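Long-range contacts in putative HAD family hydrolase (Streptomyces avermitilis, PDB 3MMZ), which probably acts as a metal-dependent HAD-type phosphatase domain of the KdsC family, the C-terminal piece of a larger predicted N-acylneuraminate cytidylyltransferase: residues A14-F19 against T57-S62; D20-D25 against L106-D111; A49-S54 against S156-P161; D85-A90 against V112-C117; A140-P145 against R152-W157. All coordinates share one frame; numbering follows the deposited sequence.

Contact 1 (A14-F19 against T57-S62); sequences AVVLDF and TMLILS. With CA (calcium ion), chain M.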
# COMPACT_ATOMS: atom_id res chain seq x y z
N ALA D 14 23.92 22.78 13.89
CA ALA D 14 24.38 22.18 12.64
C ALA D 14 23.49 21.03 12.19
O ALA D 14 22.93 20.32 13.02
CB ALA D 14 25.80 21.68 12.80
N VAL D 15 23.38 20.84 10.87
CA VAL D 15 22.67 19.69 10.29
C VAL D 15 23.60 18.99 9.30
O VAL D 15 23.98 19.56 8.27
CB VAL D 15 21.34 20.09 9.59
CG1 VAL D 15 20.72 18.91 8.85
CG2 VAL D 15 20.34 20.65 10.59
N VAL D 16 23.97 17.75 9.63
CA VAL D 16 24.86 16.97 8.79
C VAL D 16 24.10 15.80 8.19
O VAL D 16 23.42 15.06 8.90
CB VAL D 16 26.10 16.47 9.58
CG1 VAL D 16 27.06 15.72 8.65
CG2 VAL D 16 26.83 17.65 10.24
N LEU D 17 24.19 15.66 6.87
CA LEU D 17 23.40 14.66 6.15
C LEU D 17 24.26 13.60 5.47
O LEU D 17 25.18 13.91 4.73
CB LEU D 17 22.50 15.35 5.09
CG LEU D 17 21.62 16.51 5.55
CD1 LEU D 17 21.02 17.22 4.35
CD2 LEU D 17 20.51 16.05 6.49
N ASP D 18 23.94 12.34 5.74
CA ASP D 18 24.35 11.24 4.88
C ASP D 18 23.68 11.40 3.51
O ASP D 18 22.70 12.15 3.39
CB ASP D 18 23.98 9.91 5.54
CG ASP D 18 24.23 8.73 4.64
OD1 ASP D 18 25.36 8.56 4.15
OD2 ASP D 18 23.27 7.97 4.40
N PHE D 19 24.19 10.74 2.47
CA PHE D 19 23.62 10.90 1.13
C PHE D 19 22.82 9.69 0.65
O PHE D 19 21.59 9.71 0.73
CB PHE D 19 24.68 11.30 0.10
CG PHE D 19 24.13 11.57 -1.27
CD1 PHE D 19 23.38 12.73 -1.52
CD2 PHE D 19 24.35 10.68 -2.31
CE1 PHE D 19 22.87 12.99 -2.80
CE2 PHE D 19 23.85 10.93 -3.59
CZ PHE D 19 23.10 12.09 -3.83
N THR D 57 24.47 25.62 10.30
CA THR D 57 25.63 25.15 9.55
C THR D 57 25.35 23.78 8.94
O THR D 57 25.03 22.83 9.66
CB THR D 57 26.90 25.13 10.43
OG1 THR D 57 27.06 26.40 11.07
CG2 THR D 57 28.13 24.83 9.59
N MSE D 58 25.45 23.69 7.61
CA MSE D 58 25.06 22.49 6.86
C MSE D 58 26.27 21.71 6.36
O MSE D 58 27.36 22.28 6.19
CB MSE D 58 24.20 22.86 5.64
CG MSE D 58 23.15 23.93 5.89
SE MSE D 58 21.68 23.28 7.00
CE MSE D 58 21.04 21.76 5.95
N LEU D 59 26.07 20.42 6.10
CA LEU D 59 27.12 19.56 5.58
C LEU D 59 26.55 18.25 5.07
O LEU D 59 25.73 17.64 5.74
CB LEU D 59 28.16 19.26 6.66
CG LEU D 59 29.39 18.43 6.24
CD1 LEU D 59 30.28 19.21 5.28
CD2 LEU D 59 30.18 17.95 7.44
N ILE D 60 27.01 17.83 3.90
CA ILE D 60 26.79 16.48 3.42
C ILE D 60 28.07 15.67 3.62
O ILE D 60 29.15 16.09 3.17
CB ILE D 60 26.36 16.45 1.95
CG1 ILE D 60 24.97 17.08 1.82
CG2 ILE D 60 26.37 15.03 1.42
CD1 ILE D 60 24.52 17.34 0.39
N LEU D 61 27.94 14.53 4.28
CA LEU D 61 29.05 13.66 4.63
C LEU D 61 28.86 12.29 3.98
O LEU D 61 27.81 11.68 4.15
CB LEU D 61 29.12 13.52 6.15
CG LEU D 61 30.25 12.73 6.81
CD1 LEU D 61 31.59 13.41 6.57
CD2 LEU D 61 29.99 12.61 8.29
N SER D 62 29.85 11.83 3.22
CA SER D 62 29.76 10.52 2.56
C SER D 62 31.11 9.79 2.44
O SER D 62 32.16 10.42 2.33
CB SER D 62 29.08 10.64 1.19
OG SER D 62 28.73 9.36 0.69
CA CA M . 23.79 5.75 3.53
O HOH W 1 25.73 6.06 2.17
O HOH W 2 23.24 3.77 2.40
O HOH W 3 25.07 5.26 5.44
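V15 and M58, a selenomethionine, lie side by side and point the same way off one face of a parallel sheet. The M58 chain starts with CG beside its own backbone N (chi1 -42°) and then bends at both following torsions, which folds the terminal methyl back over the neighbouring strand: CE sits 4.0 Å from V15 CB. L17 and I60 continue this face, and F19 CB also approaches I60 CG2. On the other face V16 has CG1 anti to the backbone N (chi1 -177°), and that methyl is shared, with L59 CD2 at 4.0 Å and L61 CB at 3.9 Å. L59 runs alongside V16, whereas L61 meets it aslant.

Beneath the side chains the strands run parallel, their axes 4.6 Å apart at closest. V15 N donates to T57 O, L17 N to L59 O at 2.8 Å, and L61 N to L17 O; the bond from L59 N to V15 O is weak. D18 comes next in the chain, and its OD2 binds the calcium ion at 2.4 Å while also accepting a hydrogen bond from T22. A D-x-D-x-T sequence at such a strand end is consistent with the HAD active-site motif.

Strand 14-17 is central in the Rossmann-like sheet, flanked by strand 57-62 and strand 105-109. Helix 68-76 covers I60 and F19 on one face, while W94 of helix 87-98 packs on V16, T57 and L59 on the other.

Contact 2 (D20-D25 against L106-D111); sequences DGTQTD and LYVGND. With CA (calcium ion), chain M.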
# COMPACT_ATOMS: atom_id res chain seq x y z
N ASP D 20 23.48 8.64 0.16
CA ASP D 20 22.74 7.46 -0.32
C ASP D 20 21.90 6.84 0.79
O ASP D 20 22.41 6.54 1.86
CB ASP D 20 23.68 6.40 -0.92
CG ASP D 20 24.39 6.89 -2.18
OD1 ASP D 20 23.82 6.75 -3.28
OD2 ASP D 20 25.52 7.41 -2.05
N GLY D 21 20.61 6.66 0.52
CA GLY D 21 19.73 5.99 1.47
C GLY D 21 19.07 6.96 2.44
O GLY D 21 18.12 6.60 3.13
N THR D 22 19.57 8.20 2.43
CA THR D 22 19.10 9.25 3.34
C THR D 22 18.44 10.37 2.55
O THR D 22 17.30 10.74 2.82
CB THR D 22 20.26 9.77 4.25
OG1 THR D 22 20.65 8.71 5.14
CG2 THR D 22 19.84 10.99 5.08
N GLN D 23 19.17 10.90 1.56
CA GLN D 23 18.60 11.82 0.56
C GLN D 23 18.16 11.06 -0.69
O GLN D 23 17.63 11.66 -1.63
CB GLN D 23 19.65 12.87 0.18
CG GLN D 23 20.07 13.73 1.34
CD GLN D 23 21.15 14.74 0.96
OE1 GLN D 23 20.91 15.66 0.17
NE2 GLN D 23 22.34 14.55 1.49
N THR D 24 18.41 9.75 -0.72
CA THR D 24 17.98 8.89 -1.83
C THR D 24 17.34 7.63 -1.26
O THR D 24 17.47 7.36 -0.06
CB THR D 24 19.16 8.42 -2.73
OG1 THR D 24 19.86 7.35 -2.09
CG2 THR D 24 20.13 9.57 -3.06
N ASP D 25 16.68 6.86 -2.12
CA ASP D 25 16.09 5.57 -1.72
C ASP D 25 17.11 4.41 -1.72
O ASP D 25 16.71 3.23 -1.69
CB ASP D 25 14.89 5.25 -2.62
CG ASP D 25 15.28 5.05 -4.09
OD1 ASP D 25 16.47 5.12 -4.44
OD2 ASP D 25 14.38 4.83 -4.93
N LEU D 106 22.81 17.78 14.60
CA LEU D 106 21.83 16.82 14.11
C LEU D 106 22.44 16.08 12.93
O LEU D 106 22.84 16.69 11.94
CB LEU D 106 20.54 17.55 13.72
CG LEU D 106 19.29 16.69 13.44
CD1 LEU D 106 18.05 17.55 13.59
CD2 LEU D 106 19.37 16.11 12.04
N TYR D 107 22.54 14.76 13.04
CA TYR D 107 23.07 13.95 11.96
C TYR D 107 22.01 12.98 11.47
O TYR D 107 21.43 12.27 12.28
CB TYR D 107 24.31 13.16 12.40
CG TYR D 107 24.85 12.25 11.31
CD1 TYR D 107 25.75 12.73 10.35
CD2 TYR D 107 24.47 10.91 11.23
CE1 TYR D 107 26.25 11.89 9.34
CE2 TYR D 107 24.96 10.06 10.23
CZ TYR D 107 25.86 10.57 9.29
OH TYR D 107 26.36 9.76 8.30
N VAL D 108 21.79 12.94 10.16
CA VAL D 108 20.77 12.04 9.58
C VAL D 108 21.44 10.91 8.81
O VAL D 108 22.27 11.16 7.93
CB VAL D 108 19.84 12.79 8.58
CG1 VAL D 108 18.58 11.97 8.30
CG2 VAL D 108 19.48 14.14 9.13
N GLY D 109 21.05 9.67 9.12
CA GLY D 109 21.61 8.51 8.41
C GLY D 109 20.62 7.37 8.26
O GLY D 109 19.45 7.50 8.67
N ASN D 110 21.07 6.27 7.67
CA ASN D 110 20.19 5.15 7.32
C ASN D 110 20.81 3.76 7.50
O ASN D 110 20.09 2.78 7.44
CB ASN D 110 19.73 5.26 5.86
CG ASN D 110 20.80 4.81 4.90
OD1 ASN D 110 21.88 5.40 4.84
ND2 ASN D 110 20.53 3.73 4.16
N ASP D 111 22.13 3.66 7.69
CA ASP D 111 22.75 2.32 7.68
C ASP D 111 23.79 2.12 8.78
O ASP D 111 24.16 3.07 9.46
CB ASP D 111 23.33 1.97 6.30
CG ASP D 111 23.14 0.49 5.93
OD1 ASP D 111 23.27 -0.41 6.80
OD2 ASP D 111 22.86 0.19 4.75
CA CA M . 23.79 5.75 3.53
O HOH W 2 23.24 3.77 2.40
O HOH W 1 25.73 6.06 2.17
O HOH W 3 25.07 5.26 5.44
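T22 and V108 cross aslant, methyl against methyl, with T22 CG2 3.6 Å from V108 CG1. T22 has this methyl anti to its backbone N (chi1 -67° for OG1), directed at the strand, while OG1 comes within 3.4 Å of G109 C. Through that hydroxyl, which is bonded to D18 OD2, T22 probably helps to position this calcium ligand from the second shell, while its methyl packs on strand 105-109.

N110 is turned toward the 20-25 loop. Its CG stands between the backbone N and the carbonyl carbon (chi1 79°), and the amide offers OD1 to the calcium ion at 2.3 Å. The other end of the amide, ND2, donates to a metal-bound water at 3.2 Å. From the loop it is the backbone of D20 that answers, its O also 2.3 Å from the calcium ion. N110 CB meanwhile rests 3.4 Å from G21 O. A side chain on G21 would run into N110 ND2, and the positive phi of 91° suits glycine as well.

Two oxygens, D20 O and N110 OD1, stand 3.2 Å apart without a proton between them. The cation accounts for this closeness: together with D18 and three waters they complete six ligands around calcium, which here probably sits where HAD phosphatases bind their magnesium cofactor.

Contact 3 (A49-S54 against S156-P161); sequences AALRKS and SWILGP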
# COMPACT_ATOMS: atom_id res chain seq x y z
N ALA D 49 17.29 24.16 1.97
CA ALA D 49 17.45 25.60 1.74
C ALA D 49 16.85 26.42 2.89
O ALA D 49 17.43 27.43 3.30
CB ALA D 49 16.85 26.02 0.40
N ALA D 50 15.71 25.96 3.41
CA ALA D 50 15.06 26.63 4.54
C ALA D 50 15.92 26.54 5.81
O ALA D 50 16.06 27.54 6.52
CB ALA D 50 13.67 26.05 4.79
N LEU D 51 16.50 25.37 6.07
CA LEU D 51 17.41 25.20 7.20
C LEU D 51 18.66 26.09 7.07
O LEU D 51 19.06 26.77 8.01
CB LEU D 51 17.80 23.71 7.39
CG LEU D 51 16.65 22.77 7.78
CD1 LEU D 51 17.03 21.31 7.59
CD2 LEU D 51 16.22 23.03 9.23
N ARG D 52 19.24 26.11 5.87
CA ARG D 52 20.40 26.95 5.58
C ARG D 52 20.08 28.44 5.78
O ARG D 52 20.86 29.16 6.40
CB ARG D 52 20.91 26.68 4.16
CG ARG D 52 22.07 27.58 3.73
CD ARG D 52 22.57 27.25 2.33
NE ARG D 52 21.48 27.10 1.36
CZ ARG D 52 20.91 28.09 0.69
NH1 ARG D 52 21.30 29.35 0.86
NH2 ARG D 52 19.92 27.82 -0.16
N LYS D 53 18.93 28.89 5.26
CA LYS D 53 18.50 30.28 5.43
C LYS D 53 18.29 30.67 6.89
O LYS D 53 18.43 31.84 7.24
CB LYS D 53 17.22 30.55 4.63
CG LYS D 53 17.46 30.73 3.14
CD LYS D 53 16.14 30.74 2.38
CE LYS D 53 16.32 31.13 0.92
NZ LYS D 53 17.04 30.08 0.15
N SER D 54 17.96 29.68 7.72
CA SER D 54 17.77 29.90 9.15
C SER D 54 19.11 30.06 9.91
O SER D 54 19.11 30.33 11.12
CB SER D 54 16.92 28.79 9.77
OG SER D 54 17.68 27.62 10.05
N SER D 156 10.68 20.46 8.93
CA SER D 156 9.40 20.89 9.53
C SER D 156 9.40 20.73 11.05
O SER D 156 8.73 21.50 11.74
CB SER D 156 8.18 20.20 8.90
OG SER D 156 8.03 18.87 9.36
N TRP D 157 10.15 19.76 11.57
CA TRP D 157 10.35 19.66 13.02
C TRP D 157 11.04 20.92 13.55
O TRP D 157 10.64 21.49 14.56
CB TRP D 157 11.22 18.45 13.38
CG TRP D 157 10.65 17.12 13.05
CD1 TRP D 157 9.35 16.82 12.73
CD2 TRP D 157 11.36 15.88 13.06
NE1 TRP D 157 9.22 15.46 12.51
CE2 TRP D 157 10.44 14.87 12.70
CE3 TRP D 157 12.70 15.53 13.31
CZ2 TRP D 157 10.81 13.51 12.60
CZ3 TRP D 157 13.07 14.19 13.20
CH2 TRP D 157 12.12 13.20 12.86
N ILE D 158 12.09 21.33 12.86
CA ILE D 158 12.93 22.44 13.29
C ILE D 158 12.23 23.79 13.05
O ILE D 158 12.27 24.67 13.91
CB ILE D 158 14.33 22.42 12.57
CG1 ILE D 158 15.03 21.06 12.75
CG2 ILE D 158 15.22 23.58 13.04
CD1 ILE D 158 15.22 20.64 14.19
N LEU D 159 11.60 23.94 11.89
CA LEU D 159 11.10 25.26 11.46
C LEU D 159 9.57 25.42 11.49
O LEU D 159 9.05 26.53 11.32
CB LEU D 159 11.62 25.59 10.06
CG LEU D 159 13.14 25.59 9.91
CD1 LEU D 159 13.52 25.67 8.42
CD2 LEU D 159 13.79 26.72 10.71
N GLY D 160 8.87 24.32 11.72
CA GLY D 160 7.41 24.34 11.69
C GLY D 160 6.86 24.02 10.32
O GLY D 160 7.60 23.92 9.33
N PRO D 161 5.52 23.87 10.23
CA PRO D 161 4.86 23.42 9.01
C PRO D 161 5.08 24.32 7.79
O PRO D 161 5.03 23.83 6.67
CB PRO D 161 3.38 23.36 9.41
CG PRO D 161 3.38 23.24 10.90
CD PRO D 161 4.57 24.05 11.34
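L159 fills the tight part of this contact, its two methyls spread over the end of helix 42-53. CD1 goes to the A50 side, 3.7 Å from A50 CB, and also touches L51 CD2 at 3.9 Å. The same L51 methyl serves a second neighbour: it lies 3.9 Å from I158 CB, with the L51 and I158 side chains crossing at about a right angle. L51 CG is beside the backbone N (chi1 -66°), and the end of the chain swings closer to helix 150-159 than its root does. L51 also packs inward on M58 of strand 57-62.

Toward solvent the contact thins out. S54, an exposed residue, meets L159 CD2 through CB at 3.9 Å, while its hydroxyl turns back to its own helix and donates to L51 O at 2.6 Å. An alanine in place of L159 would probably open a gap between A50, L51 and S54 where the two methyls now sit.

The C-terminal turn of helix 150-159 ends at G160, whose phi of 91° takes the chain out of the helix. Away from the metal sites, this is apolar packing of two helix ends on one side of the central sheet, as expected of the three-layered alpha/beta/alpha fold of HAD proteins.

Contact 4 (D85-A90 against V112-C117); sequences DRKDLA and VNDLPC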
# COMPACT_ATOMS: atom_id res chain seq x y z
N ASP D 85 37.78 8.00 4.46
CA ASP D 85 38.12 6.74 5.14
C ASP D 85 37.16 6.48 6.32
O ASP D 85 36.31 5.58 6.24
CB ASP D 85 39.58 6.75 5.62
CG ASP D 85 39.99 5.47 6.36
OD1 ASP D 85 39.38 4.40 6.12
OD2 ASP D 85 40.94 5.54 7.17
N ARG D 86 37.29 7.27 7.39
CA ARG D 86 36.44 7.12 8.56
C ARG D 86 35.52 8.31 8.81
O ARG D 86 35.95 9.40 9.20
CB ARG D 86 37.26 6.77 9.80
CG ARG D 86 37.49 5.28 9.94
CD ARG D 86 37.97 4.91 11.31
NE ARG D 86 37.04 5.34 12.36
CZ ARG D 86 37.36 5.41 13.65
NH1 ARG D 86 38.58 5.08 14.05
NH2 ARG D 86 36.46 5.82 14.54
N LYS D 87 34.24 8.06 8.56
CA LYS D 87 33.19 9.06 8.55
C LYS D 87 33.12 9.83 9.87
O LYS D 87 33.13 11.06 9.88
CB LYS D 87 31.86 8.36 8.28
CG LYS D 87 30.86 9.20 7.56
CD LYS D 87 30.03 8.37 6.60
CE LYS D 87 28.97 7.55 7.31
NZ LYS D 87 27.91 7.15 6.33
N ASP D 88 33.04 9.09 10.97
CA ASP D 88 32.91 9.67 12.30
C ASP D 88 34.08 10.57 12.72
O ASP D 88 33.87 11.61 13.33
CB ASP D 88 32.68 8.55 13.33
CG ASP D 88 33.85 7.59 13.43
OD1 ASP D 88 34.37 7.14 12.38
OD2 ASP D 88 34.26 7.27 14.56
N LEU D 89 35.31 10.17 12.37
CA LEU D 89 36.50 10.99 12.64
C LEU D 89 36.48 12.30 11.86
O LEU D 89 36.83 13.36 12.40
CB LEU D 89 37.78 10.23 12.31
CG LEU D 89 38.01 8.95 13.12
CD1 LEU D 89 39.28 8.27 12.63
CD2 LEU D 89 38.10 9.29 14.60
N ALA D 90 36.05 12.21 10.60
CA ALA D 90 35.92 13.38 9.76
C ALA D 90 34.91 14.35 10.38
O ALA D 90 35.13 15.56 10.39
CB ALA D 90 35.50 12.98 8.35
N VAL D 112 24.25 0.88 8.96
CA VAL D 112 25.14 0.56 10.08
C VAL D 112 26.45 1.36 10.09
O VAL D 112 27.02 1.62 11.16
CB VAL D 112 25.40 -0.96 10.20
CG1 VAL D 112 24.08 -1.70 10.40
CG2 VAL D 112 26.15 -1.50 8.98
N ASN D 113 26.91 1.78 8.91
CA ASN D 113 28.10 2.62 8.86
C ASN D 113 27.86 4.04 9.40
O ASN D 113 28.80 4.81 9.51
CB ASN D 113 28.81 2.60 7.49
CG ASN D 113 28.00 3.26 6.38
OD1 ASN D 113 27.08 4.03 6.62
ND2 ASN D 113 28.37 2.95 5.14
N ASP D 114 26.61 4.36 9.74
CA ASP D 114 26.29 5.65 10.38
C ASP D 114 26.32 5.59 11.91
O ASP D 114 26.28 6.63 12.58
CB ASP D 114 24.91 6.16 9.93
CG ASP D 114 24.89 6.52 8.47
OD1 ASP D 114 25.75 7.31 8.05
OD2 ASP D 114 24.01 6.00 7.73
N LEU D 115 26.39 4.38 12.46
CA LEU D 115 26.29 4.22 13.91
C LEU D 115 27.40 4.95 14.69
O LEU D 115 27.12 5.55 15.71
CB LEU D 115 26.19 2.75 14.33
CG LEU D 115 24.88 2.06 13.87
CD1 LEU D 115 25.00 0.55 14.10
CD2 LEU D 115 23.67 2.64 14.59
N PRO D 116 28.65 4.92 14.19
CA PRO D 116 29.68 5.71 14.89
C PRO D 116 29.42 7.23 14.85
O PRO D 116 29.76 7.93 15.82
CB PRO D 116 30.98 5.33 14.15
CG PRO D 116 30.71 3.98 13.58
CD PRO D 116 29.24 4.03 13.17
N CYS D 117 28.83 7.75 13.78
CA CYS D 117 28.44 9.17 13.75
C CYS D 117 27.31 9.44 14.74
O CYS D 117 27.33 10.45 15.44
CB CYS D 117 28.01 9.61 12.35
SG CYS D 117 29.38 9.72 11.20
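D88 and C117 are the closest pair along the two backbones, at 4.7 Å between CA atoms. In the HAD-type Rossmann-like fold they bring together the first turn of helix 87-98, which R86 precedes as N-cap residue, and the 3-10 segment 112-114 with the helix 115-120 after it. Where the backbones come close, C117 SG lies against D88, 3.7 Å from its CA, and it also borders the K87 chain, 4.0 Å from CG.

K87 passes C117 and, bent at chi2 and chi3, brings NZ to the 3-10 segment. NZ forms a salt bridge with D114 OD1 at 2.8 Å, coming from above the carboxylate plane. A second bond, to N113 OD1 at 3.2 Å, likewise arrives from above the amide's carbonyl plane. D114 OD1 accepts from Y107 OH too, and OD2 takes the backbone N-H groups of N110 and D111, so the carboxylate ties K87 to the loop holding the calcium ligand N110. K87 NZ also has a long, weak ion pair with D18. A methionine in place of K87 would probably leave D114 without its charged mate and N113 OD1 without this donor.

Beside C117, P116 is crossed aslant by D88, whose CG is 3.7 Å from P116 CB. R86 holds that carboxylate side-on through NE and NH2, the shortest bond running from R86 NH2 to the syn lone pair of D88 OD2 at 2.6 Å.

Contact 5 (A140-P145 against R152-W157); sequences AVTTVP and REIASW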
# COMPACT_ATOMS: atom_id res chain seq x y z
N ALA D 140 15.61 10.32 17.12
CA ALA D 140 14.35 10.60 16.44
C ALA D 140 14.33 9.81 15.12
O ALA D 140 15.39 9.51 14.56
CB ALA D 140 14.22 12.09 16.18
N VAL D 141 13.13 9.44 14.65
CA VAL D 141 13.00 8.64 13.43
C VAL D 141 11.95 9.31 12.57
O VAL D 141 10.87 9.64 13.06
CB VAL D 141 12.56 7.17 13.75
CG1 VAL D 141 12.44 6.32 12.48
CG2 VAL D 141 13.52 6.50 14.75
N THR D 142 12.25 9.53 11.29
CA THR D 142 11.27 10.17 10.41
C THR D 142 10.18 9.17 10.06
O THR D 142 10.37 7.95 10.21
CB THR D 142 11.90 10.73 9.11
OG1 THR D 142 12.32 9.64 8.29
CG2 THR D 142 13.07 11.65 9.42
N THR D 143 9.03 9.67 9.62
CA THR D 143 7.97 8.80 9.11
C THR D 143 8.16 8.54 7.62
O THR D 143 7.77 7.50 7.10
CB THR D 143 6.57 9.42 9.34
OG1 THR D 143 6.49 10.67 8.65
CG2 THR D 143 6.32 9.66 10.80
N VAL D 144 8.78 9.50 6.93
CA VAL D 144 8.97 9.45 5.48
C VAL D 144 10.32 8.77 5.18
O VAL D 144 11.31 9.12 5.81
CB VAL D 144 8.97 10.91 4.91
CG1 VAL D 144 9.31 10.94 3.44
CG2 VAL D 144 7.60 11.57 5.15
N PRO D 145 10.35 7.81 4.23
CA PRO D 145 11.63 7.14 3.94
C PRO D 145 12.65 7.98 3.14
O PRO D 145 12.31 9.01 2.59
CB PRO D 145 11.21 5.91 3.13
CG PRO D 145 9.92 6.30 2.48
CD PRO D 145 9.24 7.28 3.41
N ARG D 152 12.96 17.00 4.28
CA ARG D 152 11.87 17.97 4.36
C ARG D 152 11.06 17.80 5.65
O ARG D 152 10.70 18.78 6.29
CB ARG D 152 10.94 17.91 3.15
CG ARG D 152 10.13 19.21 3.03
CD ARG D 152 8.78 18.95 2.49
NE ARG D 152 7.87 20.12 2.60
CZ ARG D 152 7.21 20.46 3.70
NH1 ARG D 152 6.39 21.50 3.70
NH2 ARG D 152 7.36 19.76 4.83
N GLU D 153 10.80 16.56 6.05
CA GLU D 153 10.12 16.28 7.32
C GLU D 153 10.91 16.82 8.52
O GLU D 153 10.34 17.48 9.39
CB GLU D 153 9.87 14.78 7.48
CG GLU D 153 9.06 14.41 8.71
CD GLU D 153 8.81 12.92 8.84
OE1 GLU D 153 9.27 12.14 7.99
OE2 GLU D 153 8.12 12.52 9.81
N ILE D 154 12.21 16.53 8.57
CA ILE D 154 13.08 17.06 9.62
C ILE D 154 13.07 18.60 9.63
O ILE D 154 13.02 19.23 10.69
CB ILE D 154 14.52 16.52 9.47
CG1 ILE D 154 14.50 14.98 9.59
CG2 ILE D 154 15.48 17.14 10.51
CD1 ILE D 154 15.80 14.29 9.18
N ALA D 155 13.10 19.20 8.45
CA ALA D 155 13.05 20.65 8.36
C ALA D 155 11.79 21.19 9.04
O ALA D 155 11.83 22.24 9.68
CB ALA D 155 13.14 21.12 6.89
N SER D 156 10.68 20.46 8.93
CA SER D 156 9.40 20.89 9.53
C SER D 156 9.40 20.73 11.05
O SER D 156 8.73 21.50 11.74
CB SER D 156 8.18 20.20 8.90
OG SER D 156 8.03 18.87 9.36
N TRP D 157 10.15 19.76 11.57
CA TRP D 157 10.35 19.66 13.02
C TRP D 157 11.04 20.92 13.55
O TRP D 157 10.64 21.49 14.56
CB TRP D 157 11.22 18.45 13.38
CG TRP D 157 10.65 17.12 13.05
CD1 TRP D 157 9.35 16.82 12.73
CD2 TRP D 157 11.36 15.88 13.06
NE1 TRP D 157 9.22 15.46 12.51
CE2 TRP D 157 10.44 14.87 12.70
CE3 TRP D 157 12.70 15.53 13.31
CZ2 TRP D 157 10.81 13.51 12.60
CZ3 TRP D 157 13.07 14.19 13.20
CH2 TRP D 157 12.12 13.20 12.86
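E153 holds the loop at T143 and V144 with both carboxylate oxygens. Its OE2 accepts two bonds from T143: the backbone N at 3.0 Å, reaching the syn side, and OG1 at 2.7 Å, which comes from above the carboxylate plane. OE1 takes V144 N at 2.9 Å on its syn lone pair, along with a weak bond from T143 N. The glutamate reaches this far because CG is anti to the backbone N (chi1 -175°) and the chain stays extended beyond it. Several donors on one carboxylate fix its rotation and would probably stabilise its negative charge.

Next to the carboxylate, T142 CB comes within 3.2 Å of E153 OE1, while T142 OG1 bonds V144 O within the loop. Its methyl meets the core, CG2 lying 3.6 Å from I154 CG1. Farther out, W157 sets the edge of its ring against V141 O and touches A140 CB with CZ3 at 3.8 Å; one indole face has E153 O and I154 CA above it, both offset toward the rim.

Outside the segments, I154 packs on V125, L106 and V108. Strand 140-141, outermost in the sheet within this chain, is thus joined to helix 150-159, a strand-to-helix packing in keeping with the alpha/beta Rossmann-like fold of HAD proteins.

Contacts 1, 2 and 5 all reach the same parallel sheet: strands 14-17 and 105-109 are neighbours in it, and strand 140-141 forms one margin within this chain. Contacts 1 and 2, with centres about 10 Å apart, share the calcium ion, whose protein ligands come from near the C-terminal ends of these two central strands. The centre of contact 4 lies about 12 Å from that of contact 1, and K87 and D114 probably help to hold the surroundings of the site. Contacts 3 and 5 both use helix 150-159; contacts 3 and 4, centres about 25 Å apart, lie on opposite sides of the chain's centre. Along the sequence contact 1 alternates with contact 2, bringing distant segments to one metal site, and with contact 3, which joins two helices beside the sheet.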